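Long-range contacts in flagellar motor switch protein fliG (Thermotoga maritima, PDB 3AJC), which probably forms part of the switch complex at the base of the flagellar basal body, which sets the direction of motor rotation: residues Q26-V31 and T53-R58; R153-A158 and Q202-I207. All blocks are in the same frame, centred on the assembly; numbering follows the deposited sequence.

Interaction 1: residues Q26-V31 and T53-R58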
loop_
_atom_site.group_PDB
_atom_site.type_symbol
_atom_site.label_atom_id
_atom_site.label_comp_id
_atom_site.label_asym_id
_atom_site.label_seq_id
_atom_site.Cartn_x
_atom_site.Cartn_y
_atom_site.Cartn_z
ATOM N N GLN A 26 -14.757 15.372 3.487
ATOM C CA GLN A 26 -14.905 14.748 2.171
ATOM C C GLN A 26 -14.080 15.481 1.127
ATOM O O GLN A 26 -13.410 14.865 0.298
ATOM C CB GLN A 26 -16.383 14.742 1.758
ATOM C CG GLN A 26 -16.672 14.144 0.389
ATOM C CD GLN A 26 -16.101 12.744 0.219
ATOM O OE1 GLN A 26 -16.223 11.890 1.099
ATOM N NE2 GLN A 26 -15.483 12.499 -0.928
ATOM N N THR A 27 -14.135 16.803 1.170
ATOM C CA THR A 27 -13.381 17.624 0.238
ATOM C C THR A 27 -11.888 17.415 0.484
ATOM O O THR A 27 -11.071 17.479 -0.441
ATOM C CB THR A 27 -13.742 19.106 0.424
ATOM O OG1 THR A 27 -15.159 19.265 0.263
ATOM C CG2 THR A 27 -13.019 19.971 -0.591
ATOM N N ILE A 28 -11.535 17.166 1.740
ATOM C CA ILE A 28 -10.141 16.928 2.107
ATOM C C ILE A 28 -9.704 15.590 1.518
ATOM O O ILE A 28 -8.631 15.485 0.921
ATOM C CB ILE A 28 -9.966 16.895 3.649
ATOM C CG1 ILE A 28 -10.300 18.272 4.236
ATOM C CG2 ILE A 28 -8.536 16.483 4.006
ATOM C CD1 ILE A 28 -10.183 18.346 5.756
ATOM N N ALA A 29 -10.556 14.579 1.684
ATOM C CA ALA A 29 -10.301 13.238 1.167
ATOM C C ALA A 29 -10.021 13.276 -0.335
ATOM O O ALA A 29 -9.112 12.604 -0.831
ATOM C CB ALA A 29 -11.490 12.354 1.445
ATOM N N VAL A 30 -10.797 14.076 -1.058
ATOM C CA VAL A 30 -10.631 14.198 -2.502
ATOM C C VAL A 30 -9.283 14.771 -2.909
ATOM O O VAL A 30 -8.623 14.248 -3.819
ATOM C CB VAL A 30 -11.742 15.083 -3.126
ATOM C CG1 VAL A 30 -11.362 15.475 -4.544
ATOM C CG2 VAL A 30 -13.057 14.326 -3.133
ATOM N N VAL A 31 -8.883 15.856 -2.259
ATOM C CA VAL A 31 -7.613 16.492 -2.582
ATOM C C VAL A 31 -6.432 15.568 -2.308
ATOM O O VAL A 31 -5.540 15.434 -3.138
ATOM C CB VAL A 31 -7.399 17.795 -1.769
ATOM C CG1 VAL A 31 -6.018 18.384 -2.094
ATOM C CG2 VAL A 31 -8.496 18.802 -2.085
ATOM N N THR A 53 -8.852 10.688 11.397
ATOM C CA THR A 53 -9.527 9.421 11.131
ATOM C C THR A 53 -10.635 9.534 10.086
ATOM O O THR A 53 -10.673 8.760 9.118
ATOM C CB THR A 53 -10.130 8.815 12.406
ATOM O OG1 THR A 53 -9.093 8.585 13.362
ATOM C CG2 THR A 53 -10.784 7.482 12.089
ATOM N N GLU A 54 -11.533 10.497 10.278
ATOM C CA GLU A 54 -12.641 10.697 9.353
ATOM C C GLU A 54 -12.132 10.897 7.919
ATOM O O GLU A 54 -12.640 10.285 6.978
ATOM C CB GLU A 54 -13.474 11.900 9.806
ATOM C CG GLU A 54 -14.955 11.592 10.082
ATOM C CD GLU A 54 -15.181 10.330 10.934
ATOM O OE1 GLU A 54 -14.442 10.111 11.925
ATOM O OE2 GLU A 54 -16.119 9.563 10.614
ATOM N N VAL A 55 -11.121 11.745 7.756
ATOM C CA VAL A 55 -10.558 12.003 6.430
ATOM C C VAL A 55 -9.938 10.744 5.839
ATOM O O VAL A 55 -10.068 10.481 4.643
ATOM C CB VAL A 55 -9.482 13.109 6.479
ATOM C CG1 VAL A 55 -8.620 13.059 5.222
ATOM C CG2 VAL A 55 -10.153 14.481 6.624
ATOM N N LEU A 56 -9.265 9.962 6.679
ATOM C CA LEU A 56 -8.623 8.744 6.200
ATOM C C LEU A 56 -9.702 7.742 5.761
ATOM O O LEU A 56 -9.557 7.060 4.737
ATOM C CB LEU A 56 -7.725 8.144 7.298
ATOM C CG LEU A 56 -6.785 6.998 6.892
ATOM C CD1 LEU A 56 -7.547 5.687 6.700
ATOM C CD2 LEU A 56 -6.058 7.383 5.613
ATOM N N LYS A 57 -10.789 7.669 6.530
ATOM C CA LYS A 57 -11.887 6.760 6.204
ATOM C C LYS A 57 -12.548 7.150 4.871
ATOM O O LYS A 57 -12.837 6.284 4.040
ATOM C CB LYS A 57 -12.926 6.759 7.325
ATOM C CG LYS A 57 -14.013 5.702 7.162
ATOM C CD LYS A 57 -15.008 5.740 8.313
ATOM C CE LYS A 57 -15.890 6.979 8.239
ATOM N NZ LYS A 57 -16.883 7.035 9.360
ATOM N N ARG A 58 -12.775 8.447 4.666
ATOM C CA ARG A 58 -13.384 8.935 3.433
ATOM C C ARG A 58 -12.488 8.664 2.230
ATOM O O ARG A 58 -12.972 8.479 1.111
ATOM C CB ARG A 58 -13.668 10.432 3.533
ATOM C CG ARG A 58 -14.908 10.759 4.334
ATOM C CD ARG A 58 -15.027 12.249 4.588
ATOM N NE ARG A 58 -16.205 12.559 5.392
ATOM C CZ ARG A 58 -17.452 12.502 4.941
ATOM N NH1 ARG A 58 -17.693 12.153 3.685
ATOM N NH2 ARG A 58 -18.465 12.781 5.752
#

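Interaction 2: residues R153-A158 and Q202-I207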
loop_
_atom_site.group_PDB
_atom_site.type_symbol
_atom_site.label_atom_id
_atom_site.label_comp_id
_atom_site.label_asym_id
_atom_site.label_seq_id
_atom_site.Cartn_x
_atom_site.Cartn_y
_atom_site.Cartn_z
ATOM N N ARG A 153 12.396 -15.394 -12.377
ATOM C CA ARG A 153 12.725 -14.029 -12.756
ATOM C C ARG A 153 12.105 -12.955 -11.871
ATOM O O ARG A 153 12.745 -11.949 -11.570
ATOM C CB ARG A 153 12.356 -13.766 -14.213
ATOM C CG ARG A 153 12.887 -12.428 -14.717
ATOM C CD ARG A 153 13.009 -12.416 -16.232
ATOM N NE ARG A 153 13.900 -11.352 -16.690
ATOM C CZ ARG A 153 13.562 -10.070 -16.752
ATOM N NH1 ARG A 153 12.344 -9.679 -16.395
ATOM N NH2 ARG A 153 14.453 -9.176 -17.155
ATOM N N ASP A 154 10.859 -13.146 -11.464
ATOM C CA ASP A 154 10.236 -12.154 -10.611
ATOM C C ASP A 154 10.951 -12.107 -9.266
ATOM O O ASP A 154 11.133 -11.037 -8.685
ATOM C CB ASP A 154 8.756 -12.460 -10.424
ATOM C CG ASP A 154 7.933 -12.014 -11.608
ATOM O OD1 ASP A 154 8.194 -10.900 -12.124
ATOM O OD2 ASP A 154 7.026 -12.759 -12.020
ATOM N N LEU A 155 11.377 -13.273 -8.795
ATOM C CA LEU A 155 12.075 -13.364 -7.529
ATOM C C LEU A 155 13.393 -12.600 -7.631
ATOM O O LEU A 155 13.712 -11.786 -6.772
ATOM C CB LEU A 155 12.334 -14.831 -7.183
ATOM C CG LEU A 155 12.693 -15.211 -5.748
ATOM C CD1 LEU A 155 11.805 -14.444 -4.757
ATOM C CD2 LEU A 155 12.514 -16.731 -5.577
ATOM N N ALA A 156 14.148 -12.857 -8.694
ATOM C CA ALA A 156 15.430 -12.198 -8.879
ATOM C C ALA A 156 15.265 -10.681 -8.911
ATOM O O ALA A 156 16.019 -9.954 -8.256
ATOM C CB ALA A 156 16.088 -12.688 -10.158
ATOM N N LEU A 157 14.284 -10.208 -9.675
ATOM C CA LEU A 157 14.013 -8.780 -9.773
ATOM C C LEU A 157 13.667 -8.202 -8.406
ATOM O O LEU A 157 14.248 -7.210 -7.966
ATOM C CB LEU A 157 12.846 -8.526 -10.734
ATOM C CG LEU A 157 13.140 -8.775 -12.212
ATOM C CD1 LEU A 157 11.850 -8.782 -13.046
ATOM C CD2 LEU A 157 14.082 -7.702 -12.684
ATOM N N ALA A 158 12.713 -8.838 -7.740
ATOM C CA ALA A 158 12.265 -8.390 -6.427
ATOM C C ALA A 158 13.408 -8.302 -5.411
ATOM O O ALA A 158 13.413 -7.417 -4.544
ATOM C CB ALA A 158 11.179 -9.328 -5.909
ATOM N N GLN A 202 5.579 -6.051 -6.173
ATOM C CA GLN A 202 4.130 -5.906 -6.083
ATOM C C GLN A 202 3.443 -7.251 -6.368
ATOM O O GLN A 202 2.459 -7.616 -5.721
ATOM C CB GLN A 202 3.647 -4.877 -7.101
ATOM C CG GLN A 202 2.158 -4.697 -7.080
ATOM C CD GLN A 202 1.713 -3.784 -5.955
ATOM O OE1 GLN A 202 2.220 -3.858 -4.828
ATOM N NE2 GLN A 202 0.754 -2.910 -6.256
ATOM N N LYS A 203 3.972 -7.970 -7.357
ATOM C CA LYS A 203 3.446 -9.273 -7.756
ATOM C C LYS A 203 3.529 -10.280 -6.613
ATOM O O LYS A 203 2.610 -11.066 -6.390
ATOM C CB LYS A 203 4.253 -9.799 -8.941
ATOM C CG LYS A 203 3.461 -10.028 -10.206
ATOM C CD LYS A 203 4.365 -9.878 -11.419
ATOM C CE LYS A 203 3.661 -10.283 -12.700
ATOM N NZ LYS A 203 4.501 -9.968 -13.897
ATOM N N ILE A 204 4.651 -10.268 -5.902
ATOM C CA ILE A 204 4.838 -11.183 -4.789
ATOM C C ILE A 204 3.892 -10.799 -3.654
ATOM O O ILE A 204 3.312 -11.663 -2.995
ATOM C CB ILE A 204 6.287 -11.148 -4.283
ATOM C CG1 ILE A 204 7.231 -11.633 -5.400
ATOM C CG2 ILE A 204 6.412 -11.985 -3.009
ATOM C CD1 ILE A 204 8.713 -11.791 -4.975
ATOM N N ILE A 205 3.736 -9.496 -3.440
ATOM C CA ILE A 205 2.854 -8.990 -2.402
ATOM C C ILE A 205 1.423 -9.425 -2.680
ATOM O O ILE A 205 0.698 -9.806 -1.764
ATOM C CB ILE A 205 2.910 -7.449 -2.329
ATOM C CG1 ILE A 205 4.254 -7.015 -1.737
ATOM C CG2 ILE A 205 1.743 -6.916 -1.483
ATOM C CD1 ILE A 205 4.487 -5.527 -1.757
ATOM N N ASN A 206 1.014 -9.359 -3.944
ATOM C CA ASN A 206 -0.334 -9.776 -4.307
ATOM C C ASN A 206 -0.518 -11.260 -3.989
ATOM O O ASN A 206 -1.577 -11.673 -3.519
ATOM C CB ASN A 206 -0.606 -9.499 -5.791
ATOM C CG ASN A 206 -0.637 -8.015 -6.104
ATOM O OD1 ASN A 206 -0.999 -7.203 -5.261
ATOM N ND2 ASN A 206 -0.265 -7.655 -7.327
ATOM N N ILE A 207 0.523 -12.053 -4.233
ATOM C CA ILE A 207 0.478 -13.483 -3.933
ATOM C C ILE A 207 0.216 -13.660 -2.433
ATOM O O ILE A 207 -0.595 -14.482 -2.025
ATOM C CB ILE A 207 1.820 -14.185 -4.299
ATOM C CG1 ILE A 207 1.982 -14.248 -5.819
ATOM C CG2 ILE A 207 1.877 -15.579 -3.683
ATOM C CD1 ILE A 207 3.286 -14.878 -6.254
HETATM O O HOH W 1 6.653 -8.392 -12.933
#

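Interaction 1: residues Q26-V31 and T53-R58
Q26 carries CG anti to the backbone N (chi1 179°) and bends at chi2, which turns its amide toward R58. R58 has CG anti to the carbonyl carbon and runs extended from CG to NE, alongside the start of helix 25-33. Both residues belong to the EHPQR motif of the FliG middle domain, which is important for interaction with FliM. The hydrogen bond between them links the two parts of that motif, which are distant in sequence.

R58 NH1 donates to Q26 OE1 at 3.0 Å. The N-H···O angle is 147°, so the bond is moderately bent. OE1 lies at the guanidinium edge, near its plane, and NH1 sits on a lone pair of OE1. The amide and guanidinium planes are nonetheless 77° apart. Farther back, the aliphatic part of R58 covers the backbone of Q26, with CD 3.3 Å from Q26 N. The side chain of R58 also touches H24 and P25 of the same motif. An alanine in place of R58 would probably leave Q26 OE1 without this donor and open a gap over the first turn of helix 25-33.

Beside the polar pair the helices pack closely, their local axes 8.3 Å apart. The small A29 allows this: its CB meets R58 CB at 3.6 Å. I28 and V55 extend the apolar side, crossing at about a right angle. There I28 CG2 sits against both methyls of V55, 3.6 Å from CG1 and 3.7 Å from CG2.

Interaction 2: residues R153-A158 and Q202-I207
D154 and K203 make the polar side of this contact, and they do so through water. The carboxylate and the ammonium group carry opposite charges but do not pair directly: D154 OD1 and K203 NZ are 4.2 Å apart. Water 1 joins them. It donates to D154 OD1 at 3.1 Å and accepts from K203 NZ at 2.8 Å. Some electrostatic attraction probably acts across the gap as well. The backbone N of D154 is hydrogen-bonded to D151 OD1.

The same two residues also touch by van der Waals contact. K203 is extended beyond CG and crosses D154 at about a right angle. Its CD lies 4.0 Å from D154 OD2 and equally far from OD1, so the aliphatic chain passes the carboxylate before NZ reaches the water.

The contact joins two helices of the all-helical FliG C-terminal domain, 152-159 and the long 194-213. Their local axes are 10.3 Å apart at closest approach, with 114° between their N-to-C directions. This spacing leaves the bridging to side chains.

The apolar side rests on one methyl group. I204 has CG1 anti to the carbonyl carbon and CD1 anti to CA (chi2 -174°), which stretches the chain toward helix 152-159. CD1 meets A158 CB at 3.6 Å and L155 CD1 at 4.1 Å. L155 crosses I204 at about a right angle. A158 also packs on A200, one turn before I204, and on F132 from a loop. Its backbone O accepts a hydrogen bond from Q201 NE2, a polar tie between the same two helices.

From the N terminus, the chain first enters the FliG middle domain. Helix 25-33 leads through helix 37-46 to helix 49-60, where interaction 1 closes a loop of 21 residues between its segments. The chain then runs on through further helices into the C-terminal domain. Interaction 2 opens there on helix 152-159. It closes on helix 194-213, with 43 residues between its segments, after helices 164-171 and 176-187. The two loops follow in series and neither nest nor cross. The centres of interactions 1 and 2 are 32 Å apart, and their nearest atoms about 17 Å. Interaction 1 ties helices of the middle domain, interaction 2 helices of the C-terminal domain.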